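Local coordinates for protein citrate synthase (Sulfolobus solfataricus, PDB 1O7X) that belongs to the citrate synthase family of mostly helical enzymes and assembles as a dimer of two copies of the chain, at residues Tyr33-Glu36 / Asp37-Tyr41; Tyr73-Gln77 / Glu78-Thr82. All coordinates share one frame; numbering follows the deposited sequence.

Contact 1: residues Tyr33-Glu36 / Asp37-Tyr41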
loop_
_atom_site.group_PDB
_atom_site.type_symbol
_atom_site.label_atom_id
_atom_site.label_comp_id
_atom_site.label_asym_id
_atom_site.label_seq_id
_atom_site.Cartn_x
_atom_site.Cartn_y
_atom_site.Cartn_z
ATOM N N TYR A 33 21.337 -14.695 15.865
ATOM C CA TYR A 33 21.018 -16.096 16.064
ATOM C C TYR A 33 20.801 -16.876 14.791
ATOM O O TYR A 33 20.012 -16.384 14.001
ATOM C CB TYR A 33 19.759 -16.183 16.949
ATOM C CG TYR A 33 20.050 -15.527 18.288
ATOM C CD1 TYR A 33 19.780 -14.184 18.488
ATOM C CD2 TYR A 33 20.663 -16.239 19.319
ATOM C CE1 TYR A 33 20.066 -13.576 19.691
ATOM C CE2 TYR A 33 20.958 -15.635 20.521
ATOM C CZ TYR A 33 20.658 -14.300 20.710
ATOM O OH TYR A 33 20.928 -13.666 21.913
ATOM N N ASN A 34 21.400 -18.032 14.559
ATOM C CA ASN A 34 21.187 -18.790 13.339
ATOM C C ASN A 34 19.784 -19.380 13.264
ATOM O O ASN A 34 19.219 -19.708 14.311
ATOM C CB ASN A 34 22.152 -19.966 13.180
ATOM C CG ASN A 34 23.542 -19.590 13.646
ATOM O OD1 ASN A 34 24.126 -18.607 13.198
ATOM N ND2 ASN A 34 24.016 -20.398 14.591
ATOM N N ILE A 35 19.288 -19.557 12.030
ATOM C CA ILE A 35 17.938 -20.096 11.902
ATOM C C ILE A 35 17.891 -21.452 12.608
ATOM O O ILE A 35 16.969 -21.661 13.391
ATOM C CB ILE A 35 17.301 -20.319 10.528
ATOM C CG1 ILE A 35 18.192 -19.876 9.380
ATOM C CG2 ILE A 35 15.950 -19.584 10.515
ATOM C CD1 ILE A 35 17.772 -20.442 8.037
ATOM N N GLU A 36 18.886 -22.274 12.286
ATOM C CA GLU A 36 19.026 -23.597 12.886
ATOM C C GLU A 36 18.807 -23.576 14.394
ATOM O O GLU A 36 17.970 -24.347 14.880
ATOM C CB GLU A 36 20.404 -24.167 12.563
ATOM C CG GLU A 36 20.689 -24.492 11.106
ATOM C CD GLU A 36 21.232 -23.309 10.325
ATOM O OE1 GLU A 36 21.615 -22.303 10.968
ATOM O OE2 GLU A 36 21.278 -23.354 9.079
ATOM N N ASP A 37 19.465 -22.683 15.141
ATOM C CA ASP A 37 19.218 -22.693 16.584
ATOM C C ASP A 37 17.760 -22.420 16.892
ATOM O O ASP A 37 17.183 -23.177 17.688
ATOM C CB ASP A 37 20.212 -21.835 17.354
ATOM C CG ASP A 37 21.633 -22.272 17.037
ATOM O OD1 ASP A 37 21.953 -23.475 17.106
ATOM O OD2 ASP A 37 22.470 -21.421 16.677
ATOM N N LEU A 38 17.100 -21.451 16.254
ATOM C CA LEU A 38 15.687 -21.193 16.528
ATOM C C LEU A 38 14.747 -22.276 16.032
ATOM O O LEU A 38 13.846 -22.697 16.785
ATOM C CB LEU A 38 15.352 -19.811 15.987
ATOM C CG LEU A 38 16.388 -18.702 16.202
ATOM C CD1 LEU A 38 16.177 -17.596 15.163
ATOM C CD2 LEU A 38 16.351 -18.109 17.604
ATOM N N VAL A 39 14.898 -22.831 14.834
ATOM C CA VAL A 39 13.927 -23.890 14.465
ATOM C C VAL A 39 14.167 -25.122 15.331
ATOM O O VAL A 39 13.230 -25.752 15.840
ATOM C CB VAL A 39 13.775 -24.123 12.964
ATOM C CG1 VAL A 39 14.840 -23.404 12.161
ATOM C CG2 VAL A 39 13.761 -25.579 12.544
ATOM N N ASN A 40 15.422 -25.461 15.608
ATOM C CA ASN A 40 15.774 -26.552 16.478
ATOM C C ASN A 40 15.216 -26.435 17.904
ATOM O O ASN A 40 14.697 -27.407 18.452
ATOM C CB ASN A 40 17.302 -26.616 16.661
ATOM C CG ASN A 40 18.037 -27.416 15.619
ATOM O OD1 ASN A 40 17.452 -28.324 15.030
ATOM N ND2 ASN A 40 19.308 -27.091 15.397
ATOM N N TYR A 41 15.420 -25.287 18.550
ATOM C CA TYR A 41 15.084 -25.112 19.934
ATOM C C TYR A 41 13.929 -24.261 20.392
ATOM O O TYR A 41 13.392 -24.588 21.470
ATOM C CB TYR A 41 16.341 -24.562 20.648
ATOM C CG TYR A 41 17.527 -25.498 20.557
ATOM C CD1 TYR A 41 18.761 -24.977 20.185
ATOM C CD2 TYR A 41 17.434 -26.858 20.830
ATOM C CE1 TYR A 41 19.866 -25.800 20.088
ATOM C CE2 TYR A 41 18.538 -27.678 20.739
ATOM C CZ TYR A 41 19.748 -27.143 20.372
ATOM O OH TYR A 41 20.874 -27.924 20.257
#
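With chi1 at -39°, CG of N34 sits beside its own backbone N and anti to the carbonyl carbon; D37 takes the same position, and the two short side chains run alongside each other in the same direction. That brings ND2 of N34 to 2.8 Å from OD2 of D37, a weak hydrogen bond because the N-H points well off the line to the oxygen (128°). The amide and carboxylate planes are turned 49° apart. The other end of the amide is taken by R29, whose NE bonds to OD1 and so helps fix which way the group is rotated. Here the chain passes from the short edge strand 33-34 of a three-stranded antiparallel sheet into helix 35-41, with N34 at the N-cap position; its side chain, however, reaches D37's carboxylate and makes no capping bond. The first turns are held by the backbone: V39 N bonds to I35 O at 2.8 Å, and N40 N donates to E36 O at 2.9 Å. L38 N to N34 O is a weak, long link of 3.4 Å. On the inner side of the helix, L38 folds back over the strand end, its CD2 4.0 Å from CB of Y33 and its CG against N34 O. CB of I35 meets CG1 of V39 more loosely, at 4.3 Å. I35 and V39 both reach helices 167-180 and 266-279, whereas L50 of helix 44-53 packs against both Y33 and L38.

Contact 2: residues Tyr73-Gln77 / Glu78-Thr82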
loop_
_atom_site.group_PDB
_atom_site.type_symbol
_atom_site.label_atom_id
_atom_site.label_comp_id
_atom_site.label_asym_id
_atom_site.label_seq_id
_atom_site.Cartn_x
_atom_site.Cartn_y
_atom_site.Cartn_z
ATOM N N TYR A 73 -7.000 -12.698 19.602
ATOM C CA TYR A 73 -7.393 -13.308 18.338
ATOM C C TYR A 73 -8.711 -12.770 17.802
ATOM O O TYR A 73 -8.903 -12.689 16.585
ATOM C CB TYR A 73 -7.473 -14.828 18.420
ATOM C CG TYR A 73 -6.138 -15.524 18.555
ATOM C CD1 TYR A 73 -5.853 -16.227 19.726
ATOM C CD2 TYR A 73 -5.169 -15.514 17.560
ATOM C CE1 TYR A 73 -4.656 -16.890 19.901
ATOM C CE2 TYR A 73 -3.975 -16.173 17.725
ATOM C CZ TYR A 73 -3.722 -16.863 18.891
ATOM O OH TYR A 73 -2.531 -17.532 19.090
ATOM N N GLU A 74 -9.625 -12.448 18.707
ATOM C CA GLU A 74 -10.938 -11.954 18.304
ATOM C C GLU A 74 -10.780 -10.727 17.410
ATOM O O GLU A 74 -9.923 -9.890 17.659
ATOM C CB GLU A 74 -11.814 -11.593 19.495
ATOM C CG GLU A 74 -13.314 -11.778 19.305
ATOM C CD GLU A 74 -14.091 -11.622 20.605
ATOM O OE1 GLU A 74 -13.469 -11.332 21.660
ATOM O OE2 GLU A 74 -15.334 -11.784 20.601
ATOM N N VAL A 75 -11.540 -10.718 16.327
ATOM C CA VAL A 75 -11.624 -9.600 15.416
ATOM C C VAL A 75 -13.096 -9.175 15.341
ATOM O O VAL A 75 -13.992 -10.025 15.309
ATOM C CB VAL A 75 -11.084 -9.852 14.001
ATOM C CG1 VAL A 75 -9.645 -10.350 14.033
ATOM C CG2 VAL A 75 -11.926 -10.808 13.164
ATOM N N PRO A 76 -13.357 -7.876 15.319
ATOM C CA PRO A 76 -14.720 -7.375 15.200
ATOM C C PRO A 76 -15.453 -8.122 14.096
ATOM O O PRO A 76 -14.849 -8.460 13.072
ATOM C CB PRO A 76 -14.519 -5.901 14.896
ATOM C CG PRO A 76 -13.197 -5.555 15.474
ATOM C CD PRO A 76 -12.346 -6.794 15.328
ATOM N N GLN A 77 -16.754 -8.383 14.235
ATOM C CA GLN A 77 -17.497 -9.121 13.218
ATOM C C GLN A 77 -17.590 -8.433 11.865
ATOM O O GLN A 77 -17.735 -9.113 10.835
ATOM C CB GLN A 77 -18.877 -9.523 13.740
ATOM C CG GLN A 77 -19.768 -10.318 12.810
ATOM C CD GLN A 77 -19.439 -11.791 12.701
ATOM O OE1 GLN A 77 -18.920 -12.420 13.635
ATOM N NE2 GLN A 77 -19.738 -12.409 11.552
ATOM N N GLU A 78 -17.420 -7.126 11.811
ATOM C CA GLU A 78 -17.473 -6.340 10.586
ATOM C C GLU A 78 -16.330 -6.735 9.665
ATOM O O GLU A 78 -16.583 -6.896 8.476
ATOM C CB GLU A 78 -17.419 -4.838 10.833
ATOM C CG GLU A 78 -18.529 -4.352 11.747
ATOM C CD GLU A 78 -18.352 -4.852 13.172
ATOM O OE1 GLU A 78 -17.187 -4.898 13.609
ATOM O OE2 GLU A 78 -19.364 -5.220 13.799
ATOM N N VAL A 79 -15.141 -6.927 10.217
ATOM C CA VAL A 79 -14.041 -7.388 9.381
ATOM C C VAL A 79 -14.416 -8.735 8.747
ATOM O O VAL A 79 -14.313 -8.886 7.518
ATOM C CB VAL A 79 -12.726 -7.559 10.148
ATOM C CG1 VAL A 79 -11.639 -8.030 9.194
ATOM C CG2 VAL A 79 -12.319 -6.262 10.817
ATOM N N LEU A 80 -14.896 -9.674 9.562
ATOM C CA LEU A 80 -15.260 -10.961 8.991
ATOM C C LEU A 80 -16.404 -10.781 8.011
ATOM O O LEU A 80 -16.289 -11.391 6.943
ATOM C CB LEU A 80 -15.552 -12.055 10.003
ATOM C CG LEU A 80 -14.478 -12.269 11.076
ATOM C CD1 LEU A 80 -15.059 -12.986 12.284
ATOM C CD2 LEU A 80 -13.305 -13.025 10.474
ATOM N N ASP A 81 -17.416 -9.955 8.287
ATOM C CA ASP A 81 -18.502 -9.771 7.333
ATOM C C ASP A 81 -17.994 -9.237 6.009
ATOM O O ASP A 81 -18.425 -9.607 4.923
ATOM C CB ASP A 81 -19.566 -8.820 7.848
ATOM C CG ASP A 81 -20.321 -9.349 9.052
ATOM O OD1 ASP A 81 -20.082 -10.503 9.482
ATOM O OD2 ASP A 81 -21.149 -8.534 9.538
ATOM N N THR A 82 -17.064 -8.315 6.067
ATOM C CA THR A 82 -16.416 -7.723 4.907
ATOM C C THR A 82 -15.761 -8.798 4.054
ATOM O O THR A 82 -15.900 -8.816 2.828
ATOM C CB THR A 82 -15.388 -6.734 5.499
ATOM O OG1 THR A 82 -16.016 -5.471 5.706
ATOM C CG2 THR A 82 -14.163 -6.576 4.644
#
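The amide of Q77 and the carboxylate of D81 are the flat groups that meet here, one helical turn apart, with their planes 59° apart and the side chains crossing at about a right angle. Q77 NE2 donates to D81 OD1 at 2.8 Å with a bond angle of 150°; the acceptor lies 18° out of the amide plane and is approached nearly along its C-O axis. This is an i to i+4 side-chain hydrogen bond over the first turn of helix 77-85, with P76 at the N-cap position. CG of Q77 extends away from the backbone N and the chain then bends at chi2, which carries the amide on along the helix toward D81. Beside it, D81 N bonds to Q77 O at 2.7 Å, so the same two residues are joined twice. By contrast, V79 N reaches P76 O only weakly, at 3.3 Å.

On the buried side, V75 lies across L80 at about a right angle, and its CG2 branch rests on the isobutyl group, touching CG, CD1 and CD2. Helix 116-138 also packs against V75 through K126 and T129, and I145 adds to the cover of L80. At the dimer interface D81 packs on L85 of the second subunit. The closest approach of the two apolar side chains is V75 CG2 to L80 CG, at 3.6 Å.

How the contacts relate
From the N terminus, the chain runs through strands 19-22 and 27-30 before contact 1 turns the edge strand 33-34 into helix 35-41. Helices 44-53 and 59-70 follow, and contact 2 then carries the loop after 59-70 into helix 77-85. Both are local, each within one unbroken stretch, so neither closes a long loop; they stand in series, without nesting or crossing. The centres of contacts 1 and 2 are about 35 Å apart, and the nearest atoms of contacts 1 and 2 about 17 Å. Contact 1 joins the small sheet to helices 167-180 and 266-279, while contact 2 sets its helix against 92-106 and 116-138. Both also touch the second subunit, contact 1 through N34 and contact 2 through D81 and T82.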